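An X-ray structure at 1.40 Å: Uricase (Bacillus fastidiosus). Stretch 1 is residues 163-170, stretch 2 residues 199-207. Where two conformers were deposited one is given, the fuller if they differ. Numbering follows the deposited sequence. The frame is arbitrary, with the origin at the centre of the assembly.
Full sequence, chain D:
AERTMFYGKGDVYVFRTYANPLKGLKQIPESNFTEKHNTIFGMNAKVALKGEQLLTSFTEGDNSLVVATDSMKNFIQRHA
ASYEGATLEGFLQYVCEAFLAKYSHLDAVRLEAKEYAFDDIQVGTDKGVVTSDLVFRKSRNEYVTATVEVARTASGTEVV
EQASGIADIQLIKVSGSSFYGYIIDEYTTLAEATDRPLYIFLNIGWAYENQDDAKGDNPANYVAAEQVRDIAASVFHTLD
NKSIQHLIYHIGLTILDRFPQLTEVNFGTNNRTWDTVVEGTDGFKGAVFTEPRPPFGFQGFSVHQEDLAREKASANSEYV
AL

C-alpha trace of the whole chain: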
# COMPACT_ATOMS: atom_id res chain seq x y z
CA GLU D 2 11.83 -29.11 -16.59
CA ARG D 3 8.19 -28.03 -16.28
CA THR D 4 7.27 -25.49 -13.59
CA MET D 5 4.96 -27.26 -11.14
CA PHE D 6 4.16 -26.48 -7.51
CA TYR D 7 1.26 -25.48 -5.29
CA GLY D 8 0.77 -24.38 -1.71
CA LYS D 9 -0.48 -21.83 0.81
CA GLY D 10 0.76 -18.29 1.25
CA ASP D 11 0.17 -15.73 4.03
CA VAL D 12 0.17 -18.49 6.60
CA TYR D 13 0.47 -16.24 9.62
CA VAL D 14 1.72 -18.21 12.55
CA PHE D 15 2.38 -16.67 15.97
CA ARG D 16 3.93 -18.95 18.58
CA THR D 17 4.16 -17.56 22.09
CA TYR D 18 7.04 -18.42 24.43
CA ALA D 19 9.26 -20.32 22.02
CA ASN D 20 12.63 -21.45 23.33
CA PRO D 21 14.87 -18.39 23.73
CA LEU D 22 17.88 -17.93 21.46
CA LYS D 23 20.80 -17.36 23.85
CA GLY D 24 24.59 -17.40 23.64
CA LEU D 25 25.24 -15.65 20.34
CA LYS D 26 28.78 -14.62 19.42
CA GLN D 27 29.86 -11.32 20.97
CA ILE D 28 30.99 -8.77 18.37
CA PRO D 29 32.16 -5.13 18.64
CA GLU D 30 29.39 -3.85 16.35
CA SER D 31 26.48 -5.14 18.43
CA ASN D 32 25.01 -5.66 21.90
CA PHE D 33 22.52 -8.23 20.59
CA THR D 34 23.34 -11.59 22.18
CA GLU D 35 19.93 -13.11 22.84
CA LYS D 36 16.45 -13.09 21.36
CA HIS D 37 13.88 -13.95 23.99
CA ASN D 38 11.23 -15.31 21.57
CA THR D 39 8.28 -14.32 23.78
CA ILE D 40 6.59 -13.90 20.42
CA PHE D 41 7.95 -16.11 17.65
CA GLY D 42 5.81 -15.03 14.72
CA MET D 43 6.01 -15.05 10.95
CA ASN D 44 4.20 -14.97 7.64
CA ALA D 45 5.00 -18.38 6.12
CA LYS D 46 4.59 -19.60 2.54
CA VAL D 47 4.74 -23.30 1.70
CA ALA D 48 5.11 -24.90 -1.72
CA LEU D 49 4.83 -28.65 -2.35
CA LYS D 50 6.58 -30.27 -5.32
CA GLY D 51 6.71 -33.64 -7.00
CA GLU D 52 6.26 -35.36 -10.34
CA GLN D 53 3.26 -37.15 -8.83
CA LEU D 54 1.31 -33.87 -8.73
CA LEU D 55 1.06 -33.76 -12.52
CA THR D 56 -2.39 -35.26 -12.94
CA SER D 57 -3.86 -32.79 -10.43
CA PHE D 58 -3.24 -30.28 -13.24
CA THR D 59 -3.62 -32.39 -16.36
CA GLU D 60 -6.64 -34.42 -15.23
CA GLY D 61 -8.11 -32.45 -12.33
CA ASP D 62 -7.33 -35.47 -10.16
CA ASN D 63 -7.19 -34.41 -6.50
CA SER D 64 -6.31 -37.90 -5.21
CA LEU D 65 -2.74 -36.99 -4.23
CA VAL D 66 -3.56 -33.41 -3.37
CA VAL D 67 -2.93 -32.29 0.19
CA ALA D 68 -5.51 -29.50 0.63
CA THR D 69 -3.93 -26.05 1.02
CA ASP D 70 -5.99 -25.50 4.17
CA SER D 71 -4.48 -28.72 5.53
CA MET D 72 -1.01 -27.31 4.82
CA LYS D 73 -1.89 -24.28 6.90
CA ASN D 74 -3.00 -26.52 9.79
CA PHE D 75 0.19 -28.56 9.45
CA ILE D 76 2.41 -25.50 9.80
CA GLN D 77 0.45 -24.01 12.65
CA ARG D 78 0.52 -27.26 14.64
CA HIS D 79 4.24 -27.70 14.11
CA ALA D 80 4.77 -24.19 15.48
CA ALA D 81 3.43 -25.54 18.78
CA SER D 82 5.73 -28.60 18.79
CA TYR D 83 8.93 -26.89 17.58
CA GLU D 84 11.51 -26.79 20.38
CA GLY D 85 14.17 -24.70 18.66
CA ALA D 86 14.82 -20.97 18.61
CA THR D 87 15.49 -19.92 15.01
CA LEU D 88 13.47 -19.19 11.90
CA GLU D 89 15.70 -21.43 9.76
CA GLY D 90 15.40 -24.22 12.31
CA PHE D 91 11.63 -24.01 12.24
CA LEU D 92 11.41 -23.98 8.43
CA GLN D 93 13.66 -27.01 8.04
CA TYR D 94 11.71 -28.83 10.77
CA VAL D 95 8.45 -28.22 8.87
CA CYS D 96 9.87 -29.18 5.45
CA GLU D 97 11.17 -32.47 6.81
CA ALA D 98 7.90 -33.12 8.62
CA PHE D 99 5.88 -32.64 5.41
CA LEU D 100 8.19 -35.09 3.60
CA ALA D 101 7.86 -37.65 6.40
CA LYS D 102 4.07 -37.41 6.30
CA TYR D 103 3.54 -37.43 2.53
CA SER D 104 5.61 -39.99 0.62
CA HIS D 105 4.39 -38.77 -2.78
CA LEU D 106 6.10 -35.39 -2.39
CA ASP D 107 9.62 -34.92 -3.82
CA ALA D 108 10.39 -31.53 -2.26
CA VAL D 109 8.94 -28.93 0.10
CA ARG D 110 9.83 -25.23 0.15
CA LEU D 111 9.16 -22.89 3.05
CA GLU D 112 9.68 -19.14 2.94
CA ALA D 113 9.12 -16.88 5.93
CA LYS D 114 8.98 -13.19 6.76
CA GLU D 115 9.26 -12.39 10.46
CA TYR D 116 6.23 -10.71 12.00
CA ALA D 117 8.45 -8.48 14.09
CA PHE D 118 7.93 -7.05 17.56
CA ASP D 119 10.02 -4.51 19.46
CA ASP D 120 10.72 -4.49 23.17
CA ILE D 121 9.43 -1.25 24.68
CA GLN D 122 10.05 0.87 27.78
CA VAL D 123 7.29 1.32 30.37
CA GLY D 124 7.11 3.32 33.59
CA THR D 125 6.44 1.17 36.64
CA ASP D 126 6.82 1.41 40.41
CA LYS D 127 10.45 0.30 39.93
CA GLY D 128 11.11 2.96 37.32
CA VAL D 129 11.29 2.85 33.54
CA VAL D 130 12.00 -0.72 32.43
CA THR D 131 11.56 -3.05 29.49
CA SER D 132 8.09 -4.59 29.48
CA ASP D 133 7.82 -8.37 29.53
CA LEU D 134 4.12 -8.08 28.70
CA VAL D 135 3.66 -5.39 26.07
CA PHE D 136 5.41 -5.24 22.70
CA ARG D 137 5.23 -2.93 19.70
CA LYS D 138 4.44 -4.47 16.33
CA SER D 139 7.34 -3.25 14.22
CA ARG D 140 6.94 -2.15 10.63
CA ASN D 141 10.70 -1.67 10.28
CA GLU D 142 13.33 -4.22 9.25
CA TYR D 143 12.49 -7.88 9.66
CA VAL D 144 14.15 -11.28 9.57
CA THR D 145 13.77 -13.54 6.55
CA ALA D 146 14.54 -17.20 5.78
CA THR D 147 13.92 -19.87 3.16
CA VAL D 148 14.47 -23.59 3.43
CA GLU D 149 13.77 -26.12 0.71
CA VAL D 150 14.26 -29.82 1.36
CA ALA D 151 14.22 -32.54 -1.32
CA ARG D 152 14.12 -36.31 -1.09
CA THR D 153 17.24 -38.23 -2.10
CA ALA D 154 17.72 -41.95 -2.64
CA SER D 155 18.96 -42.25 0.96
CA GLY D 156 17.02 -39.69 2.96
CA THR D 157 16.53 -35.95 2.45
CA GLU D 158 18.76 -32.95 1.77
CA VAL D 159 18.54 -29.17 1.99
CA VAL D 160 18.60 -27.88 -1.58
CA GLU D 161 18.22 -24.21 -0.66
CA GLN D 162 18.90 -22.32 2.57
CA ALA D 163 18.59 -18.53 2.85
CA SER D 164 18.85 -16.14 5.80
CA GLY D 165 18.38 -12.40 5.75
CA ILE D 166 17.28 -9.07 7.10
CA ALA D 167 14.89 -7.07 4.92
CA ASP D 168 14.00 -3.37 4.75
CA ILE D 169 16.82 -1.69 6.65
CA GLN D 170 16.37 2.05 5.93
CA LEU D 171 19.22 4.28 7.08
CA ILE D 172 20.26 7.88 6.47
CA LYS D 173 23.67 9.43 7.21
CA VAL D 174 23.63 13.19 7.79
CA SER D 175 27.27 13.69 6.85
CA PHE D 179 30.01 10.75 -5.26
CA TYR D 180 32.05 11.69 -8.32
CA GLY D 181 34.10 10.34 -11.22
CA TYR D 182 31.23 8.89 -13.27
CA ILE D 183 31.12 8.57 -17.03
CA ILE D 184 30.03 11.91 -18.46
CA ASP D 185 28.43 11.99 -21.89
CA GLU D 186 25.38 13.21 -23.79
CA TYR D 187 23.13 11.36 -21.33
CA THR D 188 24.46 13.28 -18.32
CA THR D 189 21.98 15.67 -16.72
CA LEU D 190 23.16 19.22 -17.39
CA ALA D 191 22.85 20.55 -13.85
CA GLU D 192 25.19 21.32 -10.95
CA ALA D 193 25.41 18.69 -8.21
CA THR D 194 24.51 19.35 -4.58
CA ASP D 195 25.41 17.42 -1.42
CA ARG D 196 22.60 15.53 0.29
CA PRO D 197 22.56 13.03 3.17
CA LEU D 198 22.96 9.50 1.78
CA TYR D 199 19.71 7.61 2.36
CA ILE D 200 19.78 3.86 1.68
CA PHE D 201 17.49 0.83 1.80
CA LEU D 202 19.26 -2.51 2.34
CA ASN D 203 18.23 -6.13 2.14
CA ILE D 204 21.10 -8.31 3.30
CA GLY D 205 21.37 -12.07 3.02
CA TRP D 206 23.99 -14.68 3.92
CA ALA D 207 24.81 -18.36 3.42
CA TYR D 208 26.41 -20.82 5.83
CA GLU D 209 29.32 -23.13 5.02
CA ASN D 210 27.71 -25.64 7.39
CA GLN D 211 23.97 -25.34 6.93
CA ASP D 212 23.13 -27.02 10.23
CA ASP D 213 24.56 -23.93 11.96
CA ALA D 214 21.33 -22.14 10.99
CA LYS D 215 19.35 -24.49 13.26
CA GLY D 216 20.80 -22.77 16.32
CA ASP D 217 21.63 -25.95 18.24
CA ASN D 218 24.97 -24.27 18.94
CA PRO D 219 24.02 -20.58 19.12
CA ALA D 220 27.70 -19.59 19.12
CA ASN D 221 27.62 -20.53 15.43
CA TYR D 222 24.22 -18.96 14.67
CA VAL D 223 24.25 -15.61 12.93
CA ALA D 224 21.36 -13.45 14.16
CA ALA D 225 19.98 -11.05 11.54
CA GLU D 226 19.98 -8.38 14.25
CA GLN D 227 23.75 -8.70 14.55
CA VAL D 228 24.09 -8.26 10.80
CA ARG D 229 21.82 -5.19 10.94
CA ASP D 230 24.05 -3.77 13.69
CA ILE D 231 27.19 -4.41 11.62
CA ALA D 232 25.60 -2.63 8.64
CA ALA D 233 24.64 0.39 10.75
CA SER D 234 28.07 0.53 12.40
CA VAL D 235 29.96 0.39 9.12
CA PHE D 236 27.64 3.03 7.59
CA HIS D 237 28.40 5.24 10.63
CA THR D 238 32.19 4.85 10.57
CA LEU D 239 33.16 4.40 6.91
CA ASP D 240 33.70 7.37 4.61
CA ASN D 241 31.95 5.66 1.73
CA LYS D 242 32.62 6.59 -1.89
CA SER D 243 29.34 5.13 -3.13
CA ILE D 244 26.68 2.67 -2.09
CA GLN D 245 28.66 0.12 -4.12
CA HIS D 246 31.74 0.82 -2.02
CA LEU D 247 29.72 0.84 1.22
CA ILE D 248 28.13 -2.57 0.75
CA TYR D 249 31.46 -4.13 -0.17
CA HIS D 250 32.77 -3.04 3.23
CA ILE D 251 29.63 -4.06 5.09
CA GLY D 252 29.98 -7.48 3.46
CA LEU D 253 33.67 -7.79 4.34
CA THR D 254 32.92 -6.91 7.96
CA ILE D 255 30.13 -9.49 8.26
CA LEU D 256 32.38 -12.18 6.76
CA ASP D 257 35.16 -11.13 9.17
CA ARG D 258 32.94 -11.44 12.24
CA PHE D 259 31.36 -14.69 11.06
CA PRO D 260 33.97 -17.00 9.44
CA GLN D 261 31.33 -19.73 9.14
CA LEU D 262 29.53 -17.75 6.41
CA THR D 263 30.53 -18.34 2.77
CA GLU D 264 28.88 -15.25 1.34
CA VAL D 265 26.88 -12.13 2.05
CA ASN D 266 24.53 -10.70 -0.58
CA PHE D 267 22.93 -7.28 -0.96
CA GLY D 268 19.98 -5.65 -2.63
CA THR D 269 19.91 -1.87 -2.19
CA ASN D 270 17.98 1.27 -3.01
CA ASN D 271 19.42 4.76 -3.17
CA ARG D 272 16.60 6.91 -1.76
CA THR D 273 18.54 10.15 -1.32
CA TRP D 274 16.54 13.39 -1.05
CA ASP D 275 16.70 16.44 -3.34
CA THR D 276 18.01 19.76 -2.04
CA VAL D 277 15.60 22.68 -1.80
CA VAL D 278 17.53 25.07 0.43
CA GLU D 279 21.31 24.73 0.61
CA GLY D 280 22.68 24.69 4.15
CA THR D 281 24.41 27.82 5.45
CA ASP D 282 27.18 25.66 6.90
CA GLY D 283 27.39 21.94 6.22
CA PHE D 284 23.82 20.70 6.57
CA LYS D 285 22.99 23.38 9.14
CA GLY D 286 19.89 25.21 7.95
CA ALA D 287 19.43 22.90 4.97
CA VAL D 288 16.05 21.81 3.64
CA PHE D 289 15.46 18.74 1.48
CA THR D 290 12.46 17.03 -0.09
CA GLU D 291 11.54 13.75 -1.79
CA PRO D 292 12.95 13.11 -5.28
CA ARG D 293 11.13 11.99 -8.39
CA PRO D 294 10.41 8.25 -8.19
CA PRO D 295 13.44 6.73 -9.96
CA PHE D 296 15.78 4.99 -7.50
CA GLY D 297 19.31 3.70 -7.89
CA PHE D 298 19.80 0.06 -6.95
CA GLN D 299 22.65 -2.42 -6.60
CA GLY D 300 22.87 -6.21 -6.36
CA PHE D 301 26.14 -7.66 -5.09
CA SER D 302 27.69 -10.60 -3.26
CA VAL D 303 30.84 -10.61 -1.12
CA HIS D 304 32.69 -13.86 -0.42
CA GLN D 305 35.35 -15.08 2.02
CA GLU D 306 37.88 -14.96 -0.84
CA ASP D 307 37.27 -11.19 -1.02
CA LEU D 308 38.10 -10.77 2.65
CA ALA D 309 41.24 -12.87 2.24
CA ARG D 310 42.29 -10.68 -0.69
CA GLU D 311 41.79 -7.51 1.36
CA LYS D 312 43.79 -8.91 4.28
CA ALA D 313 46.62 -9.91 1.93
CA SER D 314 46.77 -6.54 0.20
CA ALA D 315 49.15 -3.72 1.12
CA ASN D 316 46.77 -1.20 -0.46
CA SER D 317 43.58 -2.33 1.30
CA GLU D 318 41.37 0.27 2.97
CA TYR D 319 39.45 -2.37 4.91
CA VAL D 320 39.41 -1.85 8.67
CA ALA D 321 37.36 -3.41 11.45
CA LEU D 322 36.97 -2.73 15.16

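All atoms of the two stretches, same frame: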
# COMPACT_ATOMS: atom_id res chain seq x y z
N ALA D 163 18.35 -19.97 2.87
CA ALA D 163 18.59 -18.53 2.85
C ALA D 163 18.29 -17.93 4.22
O ALA D 163 17.40 -18.42 4.93
CB ALA D 163 17.72 -17.85 1.78
N SER D 164 19.02 -16.88 4.56
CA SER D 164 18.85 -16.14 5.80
C SER D 164 19.02 -14.68 5.44
O SER D 164 19.88 -14.33 4.64
CB SER D 164 19.93 -16.49 6.82
OG SER D 164 19.95 -17.88 7.07
N GLY D 165 18.21 -13.81 6.04
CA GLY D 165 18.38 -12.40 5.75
C GLY D 165 17.71 -11.44 6.70
O GLY D 165 16.98 -11.83 7.62
N ILE D 166 18.00 -10.17 6.47
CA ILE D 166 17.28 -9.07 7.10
C ILE D 166 16.80 -8.17 5.96
O ILE D 166 17.56 -7.82 5.05
CB ILE D 166 18.16 -8.31 8.14
CG1 ILE D 166 17.35 -7.22 8.86
CG2 ILE D 166 19.37 -7.67 7.49
CD1 ILE D 166 16.68 -7.71 10.13
N ALA D 167 15.53 -7.82 6.00
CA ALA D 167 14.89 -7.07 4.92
C ALA D 167 14.49 -5.68 5.41
O ALA D 167 14.15 -5.51 6.58
CB ALA D 167 13.65 -7.82 4.44
N ASP D 168 14.55 -4.71 4.50
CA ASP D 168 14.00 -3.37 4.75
C ASP D 168 14.71 -2.55 5.82
O ASP D 168 14.06 -1.85 6.61
CB ASP D 168 12.50 -3.43 5.07
CG ASP D 168 11.66 -3.92 3.91
OD1 ASP D 168 12.21 -4.10 2.79
OD2 ASP D 168 10.45 -4.12 4.11
N ILE D 169 16.04 -2.63 5.85
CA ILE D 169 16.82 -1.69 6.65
C ILE D 169 16.78 -0.34 5.90
O ILE D 169 17.05 -0.29 4.71
CB ILE D 169 18.29 -2.16 6.78
CG1 ILE D 169 18.38 -3.40 7.65
CG2 ILE D 169 19.17 -1.06 7.31
CD1 ILE D 169 19.77 -4.02 7.65
N GLN D 170 16.40 0.73 6.58
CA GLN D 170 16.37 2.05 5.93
C GLN D 170 17.14 3.02 6.79
O GLN D 170 16.71 3.37 7.88
CB GLN D 170 14.93 2.54 5.70
CG GLN D 170 14.06 1.55 4.91
CD GLN D 170 12.66 2.06 4.66
OE1 GLN D 170 12.29 3.16 5.09
NE2 GLN D 170 11.86 1.27 3.97
N TYR D 199 20.85 8.30 1.79
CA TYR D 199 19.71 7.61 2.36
C TYR D 199 19.57 6.30 1.59
O TYR D 199 19.36 6.31 0.38
CB TYR D 199 18.46 8.50 2.24
CG TYR D 199 17.19 7.95 2.86
CD1 TYR D 199 17.22 6.99 3.87
CD2 TYR D 199 15.95 8.40 2.44
CE1 TYR D 199 16.06 6.49 4.42
CE2 TYR D 199 14.79 7.90 2.98
CZ TYR D 199 14.85 6.95 3.97
OH TYR D 199 13.69 6.46 4.50
N ILE D 200 19.72 5.18 2.30
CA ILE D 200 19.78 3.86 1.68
C ILE D 200 18.76 2.88 2.25
O ILE D 200 18.43 2.93 3.44
CB ILE D 200 21.19 3.24 1.78
CG1 ILE D 200 21.56 2.97 3.25
CG2 ILE D 200 22.23 4.16 1.16
CD1 ILE D 200 22.92 2.29 3.43
N PHE D 201 18.26 2.00 1.39
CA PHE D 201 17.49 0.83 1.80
C PHE D 201 18.40 -0.36 1.55
O PHE D 201 19.04 -0.41 0.49
CB PHE D 201 16.23 0.66 0.95
CG PHE D 201 15.18 1.73 1.15
CD1 PHE D 201 15.39 2.84 1.96
CD2 PHE D 201 13.95 1.59 0.52
CE1 PHE D 201 14.41 3.80 2.12
CE2 PHE D 201 12.96 2.55 0.68
CZ PHE D 201 13.20 3.66 1.48
N LEU D 202 18.42 -1.31 2.48
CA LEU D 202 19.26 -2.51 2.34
C LEU D 202 18.47 -3.77 2.67
O LEU D 202 17.78 -3.82 3.69
CB LEU D 202 20.47 -2.46 3.27
CG LEU D 202 21.54 -1.38 3.09
CD1 LEU D 202 22.66 -1.56 4.11
CD2 LEU D 202 22.09 -1.41 1.67
N ASN D 203 18.57 -4.76 1.80
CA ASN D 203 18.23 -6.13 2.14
C ASN D 203 19.54 -6.88 2.12
O ASN D 203 20.29 -6.80 1.14
CB ASN D 203 17.29 -6.76 1.11
CG ASN D 203 15.95 -6.06 1.02
OD1 ASN D 203 15.50 -5.38 1.94
ND2 ASN D 203 15.28 -6.23 -0.12
N ILE D 204 19.84 -7.58 3.21
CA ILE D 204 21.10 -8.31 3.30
C ILE D 204 20.80 -9.77 3.54
O ILE D 204 19.94 -10.11 4.35
CB ILE D 204 21.95 -7.78 4.46
CG1 ILE D 204 22.07 -6.25 4.38
CG2 ILE D 204 23.32 -8.43 4.44
CD1 ILE D 204 22.78 -5.62 5.56
N GLY D 205 21.51 -10.64 2.83
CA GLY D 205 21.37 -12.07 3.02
C GLY D 205 22.73 -12.73 3.20
O GLY D 205 23.75 -12.13 2.87
N TRP D 206 22.74 -13.95 3.74
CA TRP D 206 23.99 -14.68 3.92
C TRP D 206 23.76 -16.18 3.76
O TRP D 206 22.62 -16.65 3.83
CB TRP D 206 24.63 -14.36 5.28
CG TRP D 206 23.68 -14.44 6.43
CD1 TRP D 206 23.47 -15.51 7.27
CD2 TRP D 206 22.79 -13.41 6.87
NE1 TRP D 206 22.51 -15.20 8.20
CE2 TRP D 206 22.07 -13.92 7.98
CE3 TRP D 206 22.53 -12.10 6.44
CZ2 TRP D 206 21.11 -13.16 8.65
CZ3 TRP D 206 21.56 -11.36 7.10
CH2 TRP D 206 20.87 -11.89 8.20
N ALA D 207 24.85 -16.91 3.53
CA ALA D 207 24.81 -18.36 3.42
C ALA D 207 25.85 -18.95 4.35
O ALA D 207 26.91 -18.38 4.53
CB ALA D 207 25.10 -18.82 1.98
O HOH W 1 21.43 -18.95 4.91
O HOH W 2 20.83 -16.08 1.80
O HOH W 3 12.17 -6.56 0.75

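Residues 163-170 and 199-207 are neighbouring antiparallel strands of one sheet, joined by main-chain hydrogen bonds on both sides of a beta bulge and by side chains packed across the pairing. The strand directions differ by 158°, the axes approach to 4.6 Å, and 662 Å² of surface, summed over both stretches, is buried between them.

The ladder is best defined at I166 and I204, which bond reciprocally: I166 N donates to I204 O at 2.9 Å (N-H...O angle 159°), and I204 N donates to I166 O at 2.9 Å (163°). Beyond this pair the register shifts by one, and a second reciprocal pair forms, with I169 N to L202 O at 3.0 Å and L202 N to I169 O at 2.8 Å. Within the shift, D168 adopts phi/psi of 67/40, far from extended values. Its amide is met by a side chain: D168 N donates to N203 OD1 at 2.8 Å and 169°, the straightest bond of the interface. Asparagine suits this place because its carboxamide supplies an acceptor to the bulge while its amide nitrogen remains available; N203 ND2 makes a weak bond of 3.2 Å to water 3, which also donates to D168 OD1 at 3.2 Å.

At the other end, W206 N donates to S164 O at 3.0 Å. The W206 indole (chi1 48°, p) lies across the opposite strand, with S164 CB and G165 CA over one face. G165 CA is 3.9 Å from the centroid of the six-membered ring, 28° off its normal, a CH-pi contact. S164 CB comes within 3.2 Å of W206 NE1, and water 1 links the same residues, donating to S164 OG and W206 O at 2.8 Å each. Glycine fits at 165 because an ideal CB there would lie 2.9 Å from I204 O, a clash. Its partner is also a glycine, and G165 CA lies only 4.1 Å from G205 CA.

Aliphatic side chains extend the packing on the face shared by S164 and W206: I166 CG2 lies 4.0 Å from I204 CB, I169 CD1 4.0 Å from I204 CD1, and I169 CB 4.1 Å from L202 CB. All four residues are buried, as befits their apolar side chains.

Q170 and F201 point to the other face. The glutamine's methylene portion covers the phenyl ring, Q170 CG standing 3.8 Å from the F201 centroid and 24° off the normal. This apolar stem allows a polar residue to pack on an aromatic one.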